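Local coordinates for replication protein B (Plasmid RSF1010, PDB 3H25) that synthesises primers on single-stranded DNA to start replication of its plasmid, and is caught here, as its catalytic domain, on hairpin initiator DNA, at residues 32-37 against 81-86; 38-43 against 63-68; 159-164 against 178-183. All coordinates share one frame; numbering follows the deposited sequence.

Interaction 1. Residues 32-37 against 81-86; sequences GCERFD and EQERHG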
loop_
_atom_site.group_PDB
_atom_site.type_symbol
_atom_site.label_atom_id
_atom_site.label_comp_id
_atom_site.label_asym_id
_atom_site.label_seq_id
_atom_site.Cartn_x
_atom_site.Cartn_y
_atom_site.Cartn_z
ATOM N N GLY A 32 5.386 8.231 3.710
ATOM C CA GLY A 32 6.245 8.787 4.756
ATOM C C GLY A 32 7.521 8.030 5.089
ATOM O O GLY A 32 8.292 8.473 5.940
ATOM N N CYS A 33 7.751 6.900 4.422
ATOM C CA CYS A 33 8.911 6.048 4.708
ATOM C C CYS A 33 10.215 6.677 4.231
ATOM O O CYS A 33 10.233 7.418 3.247
ATOM C CB CYS A 33 8.754 4.670 4.058
ATOM S SG CYS A 33 7.169 3.858 4.336
ATOM N N GLU A 34 11.303 6.371 4.931
ATOM C CA GLU A 34 12.634 6.790 4.504
ATOM C C GLU A 34 13.153 5.894 3.378
ATOM O O GLU A 34 13.866 6.357 2.489
ATOM C CB GLU A 34 13.611 6.780 5.682
ATOM C CG GLU A 34 13.351 7.857 6.731
ATOM C CD GLU A 34 14.417 7.891 7.816
ATOM O OE1 GLU A 34 15.613 8.055 7.482
ATOM O OE2 GLU A 34 14.060 7.758 9.006
ATOM N N ARG A 35 12.784 4.614 3.426
ATOM C CA ARG A 35 13.236 3.623 2.449
ATOM C C ARG A 35 12.087 2.743 1.953
ATOM O O ARG A 35 11.185 2.390 2.718
ATOM C CB ARG A 35 14.344 2.752 3.044
ATOM C CG ARG A 35 15.556 3.527 3.551
ATOM C CD ARG A 35 16.663 2.604 4.027
ATOM N NE ARG A 35 17.172 1.755 2.952
ATOM C CZ ARG A 35 18.062 2.139 2.039
ATOM N NH1 ARG A 35 18.554 3.374 2.053
ATOM N NH2 ARG A 35 18.458 1.283 1.105
ATOM N N PHE A 36 12.138 2.386 0.671
ATOM C CA PHE A 36 11.080 1.609 0.022
ATOM C C PHE A 36 11.623 0.384 -0.713
ATOM O O PHE A 36 12.758 0.388 -1.190
ATOM C CB PHE A 36 10.334 2.471 -1.002
ATOM C CG PHE A 36 9.616 3.653 -0.417
ATOM C CD1 PHE A 36 10.228 4.903 -0.373
ATOM C CD2 PHE A 36 8.311 3.528 0.055
ATOM C CE1 PHE A 36 9.564 6.003 0.155
ATOM C CE2 PHE A 36 7.635 4.626 0.581
ATOM C CZ PHE A 36 8.265 5.866 0.630
ATOM N N ASP A 37 10.798 -0.658 -0.801
ATOM C CA ASP A 37 11.011 -1.740 -1.757
ATOM C C ASP A 37 10.230 -1.420 -3.028
ATOM O O ASP A 37 9.017 -1.193 -2.976
ATOM C CB ASP A 37 10.537 -3.088 -1.196
ATOM C CG ASP A 37 11.488 -3.672 -0.167
ATOM O OD1 ASP A 37 12.702 -3.385 -0.219
ATOM O OD2 ASP A 37 11.013 -4.440 0.694
ATOM N N GLU A 81 11.995 -3.475 4.364
ATOM C CA GLU A 81 11.834 -4.515 5.380
ATOM C C GLU A 81 12.128 -4.020 6.800
ATOM O O GLU A 81 11.382 -4.328 7.730
ATOM C CB GLU A 81 12.697 -5.738 5.037
ATOM C CG GLU A 81 12.419 -6.979 5.884
ATOM C CD GLU A 81 11.035 -7.578 5.653
ATOM O OE1 GLU A 81 10.576 -7.621 4.492
ATOM O OE2 GLU A 81 10.409 -8.023 6.640
ATOM N N GLN A 82 13.197 -3.240 6.950
ATOM C CA GLN A 82 13.625 -2.737 8.262
ATOM C C GLN A 82 13.110 -1.322 8.564
ATOM O O GLN A 82 13.620 -0.643 9.461
ATOM C CB GLN A 82 15.156 -2.788 8.389
ATOM C CG GLN A 82 15.787 -4.159 8.132
ATOM C CD GLN A 82 15.229 -5.265 9.021
ATOM O OE1 GLN A 82 15.092 -5.102 10.237
ATOM N NE2 GLN A 82 14.914 -6.405 8.412
ATOM N N GLU A 83 12.098 -0.889 7.818
ATOM C CA GLU A 83 11.489 0.424 8.015
ATOM C C GLU A 83 10.481 0.373 9.160
ATOM O O GLU A 83 9.620 -0.510 9.202
ATOM C CB GLU A 83 10.811 0.891 6.720
ATOM C CG GLU A 83 10.131 2.257 6.790
ATOM C CD GLU A 83 11.095 3.424 6.626
ATOM O OE1 GLU A 83 12.163 3.257 5.995
ATOM O OE2 GLU A 83 10.770 4.525 7.123
ATOM N N ARG A 84 10.602 1.318 10.090
ATOM C CA ARG A 84 9.636 1.470 11.173
ATOM C C ARG A 84 8.444 2.279 10.662
ATOM O O ARG A 84 8.582 3.465 10.354
ATOM C CB ARG A 84 10.279 2.160 12.383
ATOM C CG ARG A 84 11.472 1.417 12.983
ATOM C CD ARG A 84 11.983 2.089 14.256
ATOM N NE ARG A 84 11.177 1.754 15.430
ATOM C CZ ARG A 84 10.190 2.509 15.904
ATOM N N HIS A 85 7.284 1.629 10.561
ATOM C CA HIS A 85 6.082 2.258 9.995
ATOM C C HIS A 85 4.786 1.615 10.490
ATOM O O HIS A 85 4.803 0.527 11.073
ATOM C CB HIS A 85 6.127 2.212 8.463
ATOM C CG HIS A 85 5.931 0.842 7.896
ATOM N ND1 HIS A 85 4.721 0.411 7.398
ATOM C CD2 HIS A 85 6.786 -0.198 7.760
ATOM C CE1 HIS A 85 4.840 -0.835 6.973
ATOM N NE2 HIS A 85 6.084 -1.228 7.181
ATOM N N GLY A 86 3.669 2.294 10.238
ATOM C CA GLY A 86 2.342 1.788 10.592
ATOM C C GLY A 86 1.395 1.710 9.409
ATOM O O GLY A 86 0.173 1.773 9.575
HETATM O O HOH W 1 9.498 -5.866 2.639
#
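Glu-83 reaches across with its carboxylate and takes two successive backbone N-H groups, one on each oxygen. The bond from Glu-34 N to Glu-83 OE2 is 2.9 Å long and nearly straight at 166°; that from Arg-35 N to Glu-83 OE1, 3.0 Å, is more bent. Both donors come from above the carboxylate plane, tilted out of it by 45° and 49°. Glu-83 CG, anti to the backbone N, lies 3.9 Å from Cys-33 CB, and the bend at chi2 swings the carboxylate onto the two N-H groups. Further along, a water donates to both Asp-37 OD2 and Glu-81 OE1, linking two like-charged carboxylates that do not touch. These bonds tie the entry into strand 35-42, an inner strand of a four-stranded antiparallel sheet, to the loop that leaves its neighbour 73-79 and crosses to strand 87-93 of the second sheet. Next to Glu-83, Cys-33 SG stands obliquely over the His-85 ring, 5.3 Å from its centroid, while His-85 ND1 is hydrogen-bonded to Leu-87 N. Cys-33 CB also rests on one face of the Phe-36 ring, near its rim, and that ring packs against Leu-28 and Met-31 of helix 19-31.

Interaction 2. Residues 38-43 against 63-68; sequences IGVRDA and PWLKRM. With nucleotides of chain B.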
loop_
_atom_site.group_PDB
_atom_site.type_symbol
_atom_site.label_atom_id
_atom_site.label_comp_id
_atom_site.label_asym_id
_atom_site.label_seq_id
_atom_site.Cartn_x
_atom_site.Cartn_y
_atom_site.Cartn_z
ATOM N N ILE A 38 10.924 -1.394 -4.160
ATOM C CA ILE A 38 10.279 -1.171 -5.449
ATOM C C ILE A 38 10.252 -2.470 -6.243
ATOM O O ILE A 38 11.298 -3.013 -6.607
ATOM C CB ILE A 38 10.970 -0.042 -6.269
ATOM C CG1 ILE A 38 11.000 1.279 -5.481
ATOM C CG2 ILE A 38 10.303 0.133 -7.640
ATOM C CD1 ILE A 38 9.635 1.869 -5.137
ATOM N N GLY A 39 9.043 -2.963 -6.494
ATOM C CA GLY A 39 8.846 -4.199 -7.240
ATOM C C GLY A 39 8.544 -3.928 -8.699
ATOM O O GLY A 39 7.666 -3.125 -9.019
ATOM N N VAL A 40 9.288 -4.590 -9.583
ATOM C CA VAL A 40 9.070 -4.471 -11.027
ATOM C C VAL A 40 8.709 -5.849 -11.589
ATOM O O VAL A 40 9.570 -6.715 -11.758
ATOM C CB VAL A 40 10.296 -3.862 -11.768
ATOM C CG1 VAL A 40 9.934 -3.508 -13.194
ATOM C CG2 VAL A 40 10.810 -2.619 -11.053
ATOM N N ARG A 41 7.421 -6.040 -11.863
ATOM C CA ARG A 41 6.889 -7.337 -12.266
ATOM C C ARG A 41 6.802 -7.451 -13.782
ATOM O O ARG A 41 6.169 -6.623 -14.442
ATOM C CB ARG A 41 5.515 -7.559 -11.624
ATOM C CG ARG A 41 4.936 -8.962 -11.768
ATOM C CD ARG A 41 3.616 -9.060 -11.016
ATOM N NE ARG A 41 2.755 -10.137 -11.508
ATOM C CZ ARG A 41 2.642 -11.339 -10.944
ATOM N NH1 ARG A 41 1.825 -12.242 -11.474
ATOM N NH2 ARG A 41 3.341 -11.645 -9.855
ATOM N N ASP A 42 7.450 -8.480 -14.325
ATOM C CA ASP A 42 7.416 -8.759 -15.757
ATOM C C ASP A 42 6.057 -9.334 -16.146
ATOM O O ASP A 42 5.620 -10.347 -15.594
ATOM C CB ASP A 42 8.541 -9.726 -16.137
ATOM C CG ASP A 42 8.596 -10.008 -17.628
ATOM O OD1 ASP A 42 8.446 -11.187 -18.013
ATOM O OD2 ASP A 42 8.787 -9.055 -18.414
ATOM N N ALA A 43 5.398 -8.676 -17.100
ATOM C CA ALA A 43 4.036 -9.031 -17.510
ATOM C C ALA A 43 3.930 -10.410 -18.171
ATOM O O ALA A 43 2.865 -11.034 -18.147
ATOM C CB ALA A 43 3.458 -7.953 -18.422
ATOM N N PRO A 63 13.408 7.568 -14.506
ATOM C CA PRO A 63 13.599 7.278 -15.937
ATOM C C PRO A 63 13.703 5.784 -16.262
ATOM O O PRO A 63 13.154 5.342 -17.275
ATOM C CB PRO A 63 14.917 7.986 -16.267
ATOM C CG PRO A 63 15.018 9.069 -15.264
ATOM C CD PRO A 63 14.444 8.498 -14.009
ATOM N N TRP A 64 14.397 5.019 -15.419
ATOM C CA TRP A 64 14.495 3.570 -15.594
ATOM C C TRP A 64 13.141 2.909 -15.372
ATOM O O TRP A 64 12.733 2.044 -16.146
ATOM C CB TRP A 64 15.544 2.970 -14.654
ATOM C CG TRP A 64 15.636 1.468 -14.729
ATOM C CD1 TRP A 64 16.220 0.730 -15.720
ATOM C CD2 TRP A 64 15.129 0.525 -13.773
ATOM N NE1 TRP A 64 16.109 -0.613 -15.441
ATOM C CE2 TRP A 64 15.446 -0.767 -14.252
ATOM C CE3 TRP A 64 14.438 0.646 -12.558
ATOM C CZ2 TRP A 64 15.092 -1.933 -13.560
ATOM C CZ3 TRP A 64 14.087 -0.513 -11.870
ATOM C CH2 TRP A 64 14.416 -1.785 -12.375
ATOM N N LEU A 65 12.448 3.328 -14.316
ATOM C CA LEU A 65 11.102 2.843 -14.027
ATOM C C LEU A 65 10.132 3.163 -15.167
ATOM O O LEU A 65 9.244 2.369 -15.465
ATOM C CB LEU A 65 10.592 3.423 -12.705
ATOM C CG LEU A 65 11.281 3.020 -11.395
ATOM C CD1 LEU A 65 10.788 3.892 -10.249
ATOM C CD2 LEU A 65 11.075 1.540 -11.076
ATOM N N LYS A 66 10.317 4.323 -15.798
ATOM C CA LYS A 66 9.548 4.709 -16.983
ATOM C C LYS A 66 9.820 3.767 -18.157
ATOM O O LYS A 66 8.898 3.386 -18.882
ATOM C CB LYS A 66 9.866 6.152 -17.397
ATOM C CG LYS A 66 9.174 7.235 -16.579
ATOM C CD LYS A 66 9.260 8.574 -17.299
ATOM C CE LYS A 66 8.466 9.667 -16.589
ATOM N NZ LYS A 66 9.277 10.386 -15.570
ATOM N N ARG A 67 11.089 3.399 -18.332
ATOM C CA ARG A 67 11.506 2.517 -19.419
ATOM C C ARG A 67 10.955 1.098 -19.264
ATOM O O ARG A 67 10.376 0.546 -20.205
ATOM C CB ARG A 67 13.033 2.484 -19.535
ATOM C CG ARG A 67 13.535 1.629 -20.687
ATOM C CD ARG A 67 15.042 1.449 -20.646
ATOM N NE ARG A 67 15.496 0.499 -21.661
ATOM C CZ ARG A 67 15.726 0.802 -22.938
ATOM N NH1 ARG A 67 15.551 2.041 -23.385
ATOM N NH2 ARG A 67 16.132 -0.143 -23.774
ATOM N N MET A 68 11.143 0.520 -18.079
ATOM C CA MET A 68 10.662 -0.827 -17.775
ATOM C C MET A 68 9.144 -0.924 -17.936
ATOM O O MET A 68 8.636 -1.901 -18.490
ATOM C CB MET A 68 11.077 -1.242 -16.360
ATOM C CG MET A 68 12.584 -1.348 -16.141
ATOM S SD MET A 68 13.318 -2.933 -16.616
ATOM C CE MET A 68 13.769 -2.645 -18.327
ATOM P P DC B 7 16.536 5.481 -21.170
ATOM O OP1 DC B 7 16.810 6.932 -21.055
ATOM O OP2 DC B 7 17.077 4.707 -22.310
ATOM O "O5'" DC B 7 17.005 4.742 -19.835
ATOM C "C5'" DC B 7 16.805 5.339 -18.563
ATOM C "C4'" DC B 7 17.888 4.868 -17.615
ATOM O "O4'" DC B 7 17.748 3.439 -17.430
ATOM C "C3'" DC B 7 19.309 5.110 -18.118
ATOM O "O3'" DC B 7 20.027 5.876 -17.151
ATOM C "C2'" DC B 7 19.895 3.711 -18.329
ATOM C "C1'" DC B 7 19.022 2.831 -17.441
ATOM N N1 DC B 7 18.862 1.406 -17.897
ATOM C C2 DC B 7 19.208 0.346 -17.038
ATOM O O2 DC B 7 19.651 0.579 -15.906
ATOM N N3 DC B 7 19.045 -0.930 -17.475
ATOM C C4 DC B 7 18.566 -1.171 -18.698
ATOM N N4 DC B 7 18.429 -2.445 -19.075
ATOM C C5 DC B 7 18.208 -0.113 -19.587
ATOM C C6 DC B 7 18.369 1.143 -19.148
ATOM P P DC B 6 10.904 9.558 -21.041
ATOM O OP1 DC B 6 11.432 10.339 -19.900
ATOM O OP2 DC B 6 10.746 10.216 -22.357
ATOM O "O5'" DC B 6 11.802 8.251 -21.245
ATOM C "C5'" DC B 6 12.268 7.504 -20.127
ATOM C "C4'" DC B 6 12.868 6.169 -20.551
ATOM O "O4'" DC B 6 11.864 5.331 -21.181
ATOM C "C3'" DC B 6 14.030 6.226 -21.536
ATOM O "O3'" DC B 6 14.958 5.230 -21.144
ATOM C "C2'" DC B 6 13.384 5.897 -22.883
ATOM C "C1'" DC B 6 12.305 4.904 -22.456
ATOM N N1 DC B 6 11.083 4.794 -23.319
ATOM C C2 DC B 6 10.672 3.540 -23.806
ATOM O O2 DC B 6 11.333 2.528 -23.543
ATOM N N3 DC B 6 9.550 3.467 -24.570
ATOM C C4 DC B 6 8.847 4.570 -24.846
ATOM N N4 DC B 6 7.751 4.444 -25.601
ATOM C C5 DC B 6 9.242 5.854 -24.359
ATOM C C6 DC B 6 10.351 5.914 -23.608
ATOM P P DT B 5 5.604 7.750 -25.081
ATOM O OP1 DT B 5 6.811 7.877 -25.924
ATOM O OP2 DT B 5 4.853 6.476 -25.108
ATOM O "O5'" DT B 5 5.991 8.067 -23.564
ATOM C "C5'" DT B 5 6.964 9.056 -23.223
ATOM C "C4'" DT B 5 7.349 8.926 -21.760
ATOM O "O4'" DT B 5 6.334 8.161 -21.056
ATOM C "C3'" DT B 5 8.684 8.225 -21.513
ATOM O "O3'" DT B 5 9.481 8.977 -20.605
ATOM C "C2'" DT B 5 8.309 6.873 -20.915
ATOM C "C1'" DT B 5 6.937 7.130 -20.302
ATOM N N1 DT B 5 6.070 5.908 -20.301
ATOM C C2 DT B 5 5.875 5.230 -19.111
ATOM O O2 DT B 5 6.358 5.562 -18.042
ATOM N N3 DT B 5 5.075 4.121 -19.214
ATOM C C4 DT B 5 4.462 3.624 -20.348
ATOM O O4 DT B 5 3.764 2.614 -20.303
ATOM C C5 DT B 5 4.707 4.374 -21.562
ATOM C C7 DT B 5 4.102 3.945 -22.868
ATOM C C6 DT B 5 5.489 5.465 -21.480
#
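Val-40 and Ile-38, on strand 35-42, meet Leu-65, Trp-64 and Met-68 of helix 62-70 in alpha/beta packing, the helix lying against the antiparallel sheet with the DNA beyond it. The strand and helix segments run in nearly the same direction, 21° apart, with axes 10.4 Å from each other. Between them the contact is apolar. Ile-38 CG2 meets Leu-65 CD2 at 3.8 Å, the two side chains crossing at about a right angle. Val-40 divides its methyls: CG1 lies against Met-68 CB, while CG2 reaches the six-membered ring of Trp-64, 3.9 Å from CH2. The indole extends from the helix to that methyl because its CG stands opposite the backbone N (chi1 177°). Met-68 CG rests on one indole face near the rim, and Arg-51 makes a cation-pi contact with the ring.

On the side away from the strand, the helix meets the DNA of chain B. Arg-67 runs extended from CG to NE beside the DC7 base, CD lying 3.7 Å from its C6, and turns the edge of its guanidinium to DC6 O3'. Its NH1 comes within 3.3 Å of DC7 OP2, where the positive charge would favour the phosphate. With the arginine cut back to an alanine, the DC7 phosphate is likely to lose this neighbouring charge and the cytosine the chain packed beside it. At the five-membered end of the indole, Trp-64 CD1 lies 3.3 Å from DC7 C2, and DC7 O4' sits at the ring edge, in plane.

Interaction 3. Residues 159-164 against 178-183; sequences RLAGFT and PWVLLR. With nucleotides of chain B.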
loop_
_atom_site.group_PDB
_atom_site.type_symbol
_atom_site.label_atom_id
_atom_site.label_comp_id
_atom_site.label_asym_id
_atom_site.label_seq_id
_atom_site.Cartn_x
_atom_site.Cartn_y
_atom_site.Cartn_z
ATOM N N ARG A 159 0.446 -0.813 -5.692
ATOM C CA ARG A 159 0.783 -0.156 -6.951
ATOM C C ARG A 159 1.399 1.217 -6.714
ATOM O O ARG A 159 0.969 1.958 -5.825
ATOM C CB ARG A 159 -0.461 -0.018 -7.826
ATOM C CG ARG A 159 -0.892 -1.303 -8.508
ATOM C CD ARG A 159 -0.154 -1.491 -9.818
ATOM N NE ARG A 159 -0.672 -2.620 -10.582
ATOM C CZ ARG A 159 -0.387 -2.854 -11.858
ATOM N NH1 ARG A 159 -0.903 -3.911 -12.470
ATOM N NH2 ARG A 159 0.413 -2.029 -12.525
ATOM N N LEU A 160 2.416 1.543 -7.506
ATOM C CA LEU A 160 3.002 2.876 -7.488
ATOM C C LEU A 160 2.364 3.722 -8.586
ATOM O O LEU A 160 2.454 3.387 -9.772
ATOM C CB LEU A 160 4.526 2.806 -7.648
ATOM C CG LEU A 160 5.362 4.094 -7.641
ATOM C CD1 LEU A 160 5.060 4.993 -6.444
ATOM C CD2 LEU A 160 6.847 3.754 -7.693
ATOM N N ALA A 161 1.704 4.803 -8.177
ATOM C CA ALA A 161 1.037 5.714 -9.104
ATOM C C ALA A 161 2.036 6.438 -10.008
ATOM O O ALA A 161 3.195 6.645 -9.635
ATOM C CB ALA A 161 0.178 6.713 -8.344
ATOM N N GLY A 162 1.574 6.815 -11.197
ATOM C CA GLY A 162 2.419 7.476 -12.183
ATOM C C GLY A 162 2.912 6.512 -13.244
ATOM O O GLY A 162 3.686 6.889 -14.126
ATOM N N PHE A 163 2.463 5.263 -13.154
ATOM C CA PHE A 163 2.825 4.239 -14.128
ATOM C C PHE A 163 1.589 3.589 -14.729
ATOM O O PHE A 163 0.506 3.644 -14.153
ATOM C CB PHE A 163 3.746 3.192 -13.500
ATOM C CG PHE A 163 5.036 3.758 -12.997
ATOM C CD1 PHE A 163 6.087 4.011 -13.873
ATOM C CD2 PHE A 163 5.200 4.056 -11.649
ATOM C CE1 PHE A 163 7.286 4.551 -13.416
ATOM C CE2 PHE A 163 6.394 4.593 -11.182
ATOM C CZ PHE A 163 7.440 4.839 -12.067
ATOM N N THR A 164 1.768 2.985 -15.897
ATOM C CA THR A 164 0.688 2.340 -16.628
ATOM C C THR A 164 0.413 0.937 -16.079
ATOM O O THR A 164 1.343 0.203 -15.733
ATOM C CB THR A 164 1.033 2.282 -18.132
ATOM O OG1 THR A 164 1.121 3.615 -18.648
ATOM C CG2 THR A 164 -0.015 1.519 -18.916
ATOM N N PRO A 178 -4.058 1.934 -19.258
ATOM C CA PRO A 178 -4.474 3.032 -18.385
ATOM C C PRO A 178 -3.444 3.392 -17.310
ATOM O O PRO A 178 -2.771 2.511 -16.763
ATOM C CB PRO A 178 -5.757 2.498 -17.744
ATOM C CG PRO A 178 -5.593 1.022 -17.739
ATOM C CD PRO A 178 -4.732 0.665 -18.917
ATOM N N TRP A 179 -3.331 4.687 -17.023
ATOM C CA TRP A 179 -2.435 5.183 -15.983
ATOM C C TRP A 179 -2.967 4.879 -14.585
ATOM O O TRP A 179 -4.161 5.030 -14.315
ATOM C CB TRP A 179 -2.232 6.693 -16.127
ATOM C CG TRP A 179 -1.447 7.088 -17.335
ATOM C CD1 TRP A 179 -1.939 7.607 -18.498
ATOM C CD2 TRP A 179 -0.027 7.000 -17.502
ATOM N NE1 TRP A 179 -0.913 7.848 -19.379
ATOM C CE2 TRP A 179 0.271 7.484 -18.795
ATOM C CE3 TRP A 179 1.024 6.559 -16.685
ATOM C CZ2 TRP A 179 1.577 7.539 -19.293
ATOM C CZ3 TRP A 179 2.324 6.615 -17.179
ATOM C CH2 TRP A 179 2.588 7.102 -18.473
ATOM N N VAL A 180 -2.066 4.447 -13.705
ATOM C CA VAL A 180 -2.371 4.296 -12.287
ATOM C C VAL A 180 -2.333 5.690 -11.659
ATOM O O VAL A 180 -1.335 6.405 -11.778
ATOM C CB VAL A 180 -1.381 3.326 -11.589
ATOM C CG1 VAL A 180 -1.634 3.266 -10.096
ATOM C CG2 VAL A 180 -1.484 1.931 -12.192
ATOM N N LEU A 181 -3.428 6.076 -11.013
ATOM C CA LEU A 181 -3.595 7.443 -10.518
ATOM C C LEU A 181 -3.646 7.521 -8.999
ATOM O O LEU A 181 -4.231 6.657 -8.342
ATOM C CB LEU A 181 -4.869 8.075 -11.093
ATOM C CG LEU A 181 -5.059 8.143 -12.610
ATOM C CD1 LEU A 181 -6.472 8.594 -12.941
ATOM C CD2 LEU A 181 -4.040 9.063 -13.253
ATOM N N LEU A 182 -3.031 8.567 -8.454
ATOM C CA LEU A 182 -3.103 8.845 -7.027
ATOM C C LEU A 182 -4.258 9.809 -6.773
ATOM O O LEU A 182 -4.155 11.008 -7.045
ATOM C CB LEU A 182 -1.776 9.418 -6.519
ATOM C CG LEU A 182 -1.618 9.708 -5.023
ATOM C CD1 LEU A 182 -1.444 8.440 -4.205
ATOM C CD2 LEU A 182 -0.441 10.624 -4.816
ATOM N N ARG A 183 -5.361 9.269 -6.261
ATOM C CA ARG A 183 -6.580 10.046 -6.046
ATOM C C ARG A 183 -6.424 11.044 -4.901
ATOM O O ARG A 183 -6.674 12.238 -5.077
ATOM C CB ARG A 183 -7.785 9.123 -5.814
ATOM C CG ARG A 183 -8.161 8.251 -7.018
ATOM C CD ARG A 183 -8.648 9.081 -8.210
ATOM P P DT B 3 -4.155 12.172 -19.336
ATOM O OP1 DT B 3 -5.119 13.146 -19.900
ATOM O OP2 DT B 3 -4.440 10.721 -19.401
ATOM O "O5'" DT B 3 -2.722 12.419 -19.999
ATOM C "C5'" DT B 3 -2.099 13.701 -19.968
ATOM C "C4'" DT B 3 -0.622 13.607 -20.327
ATOM O "O4'" DT B 3 0.158 13.278 -19.149
ATOM C "C3'" DT B 3 -0.245 12.564 -21.375
ATOM O "O3'" DT B 3 0.746 13.119 -22.229
ATOM C "C2'" DT B 3 0.300 11.398 -20.552
ATOM C "C1'" DT B 3 0.946 12.125 -19.381
ATOM N N1 DT B 3 1.016 11.351 -18.102
ATOM C C2 DT B 3 2.230 10.846 -17.665
ATOM O O2 DT B 3 3.283 10.974 -18.265
ATOM N N3 DT B 3 2.170 10.166 -16.473
ATOM C C4 DT B 3 1.051 9.947 -15.687
ATOM O O4 DT B 3 1.110 9.323 -14.633
ATOM C C5 DT B 3 -0.182 10.501 -16.197
ATOM C C7 DT B 3 -1.467 10.337 -15.446
ATOM C C6 DT B 3 -0.139 11.170 -17.360
ATOM P P DT B 4 0.790 12.771 -23.790
ATOM O OP1 DT B 4 1.680 13.767 -24.427
ATOM O OP2 DT B 4 -0.598 12.608 -24.280
ATOM O "O5'" DT B 4 1.529 11.352 -23.823
ATOM C "C5'" DT B 4 2.882 11.229 -23.389
ATOM C "C4'" DT B 4 3.365 9.794 -23.513
ATOM O "O4'" DT B 4 2.546 8.941 -22.675
ATOM C "C3'" DT B 4 3.307 9.227 -24.932
ATOM O "O3'" DT B 4 4.626 8.962 -25.478
ATOM C "C2'" DT B 4 2.389 8.003 -24.844
ATOM C "C1'" DT B 4 2.294 7.725 -23.347
ATOM N N1 DT B 4 0.959 7.182 -22.934
ATOM C C2 DT B 4 -0.146 8.004 -22.747
ATOM O O2 DT B 4 -0.142 9.214 -22.895
ATOM N N3 DT B 4 -1.292 7.345 -22.371
ATOM C C4 DT B 4 -1.446 5.984 -22.167
ATOM O O4 DT B 4 -2.529 5.517 -21.830
ATOM C C5 DT B 4 -0.254 5.185 -22.382
ATOM C C7 DT B 4 -0.247 3.696 -22.206
ATOM C C6 DT B 4 0.867 5.817 -22.747
ATOM P P DC B 2 -8.723 14.974 -15.864
ATOM O OP1 DC B 2 -9.586 15.090 -17.061
ATOM O OP2 DC B 2 -8.630 13.680 -15.147
ATOM O "O5'" DC B 2 -7.243 15.448 -16.249
ATOM C "C5'" DC B 2 -6.492 14.744 -17.220
ATOM C "C4'" DC B 2 -5.227 14.147 -16.628
ATOM O "O4'" DC B 2 -5.220 14.226 -15.180
ATOM C "C3'" DC B 2 -5.038 12.674 -16.959
ATOM O "O3'" DC B 2 -3.912 12.536 -17.802
ATOM C "C2'" DC B 2 -4.819 11.981 -15.618
ATOM C "C1'" DC B 2 -4.441 13.146 -14.714
ATOM N N1 DC B 2 -4.709 12.863 -13.269
ATOM C C2 DC B 2 -3.635 12.552 -12.412
ATOM O O2 DC B 2 -2.476 12.524 -12.849
ATOM N N3 DC B 2 -3.899 12.290 -11.103
ATOM C C4 DC B 2 -5.156 12.321 -10.648
ATOM N N4 DC B 2 -5.354 12.057 -9.353
ATOM C C5 DC B 2 -6.262 12.631 -11.502
ATOM C C6 DC B 2 -5.994 12.890 -12.790
#
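This is a buried, backbone-paired contact: the loop that follows strand 158-159 of one sheet lies beside the run of chain leading into strand 181-184, an outermost strand of the other. Val-180 supplies both backbone bonds. Its O accepts from Gly-162 N at 3.0 Å, almost straight at 176°, and its N donates to Phe-163 O at 2.7 Å. Thr-164 and Trp-179 form a single beta bridge, so the pairing stays short. Gly-162 has a positive phi of 100°, where a CB would be jammed against the preceding carbonyl; its own O is hydrogen-bonded to Thr-20 OG1 of helix 19-31.

Val-180 points its side chain into the loop. CG1, opposite the backbone N, touches Ala-161 CA, and CG2 lies against Phe-163 O. Ala-161 CB also meets Leu-182 CB at 3.8 Å. Two antiparallel sheets are thus joined at a seam, and the outer side of this seam is a DNA-binding surface in the primase domain. There the Trp-179 indole has a different neighbour on each face: the DT3 base of chain B on one, its C4 3.5 Å above the plane and offset toward the rim, and Thr-164 OG1 on the opposite face, also toward the rim. The DT4 base meets the indole obliquely, near NE1.

Leu-181 continues this surface, its CD2 lying 3.6 Å from both DT3 C7 and DC2 C2. Farther along the strand, DC2 N4 donates to Leu-182 O at 2.8 Å, a base-to-backbone hydrogen bond bent to 141°. Arg-159 lies along Val-180, CB near CG1 and the guanidinium obliquely beside CG2, and its NH2 forms a salt bridge with Asp-74 OD1.

Overall arrangement
From the N terminus, helix 19-31 gives way to strand 35-42, whose start serves interaction 1 and whose middle serves interaction 2. Interaction 2 closes a loop of 19 residues, back along strand 48-54, through helix 55-60 and forward again along helix 62-70, and is nested inside the longer loop closed by interaction 1, which joins the strand's start to the link between the two sheets. Interaction 3 comes later, in series with both, with 13 residues between its segments, seven not modelled. It touches interaction 2: Phe-163 packs on Leu-65, and Leu-160 on Ile-38. Helix 62-70 and the seam between the sheets lie together along the DNA, while interaction 1 sits 20 Å from either between centres.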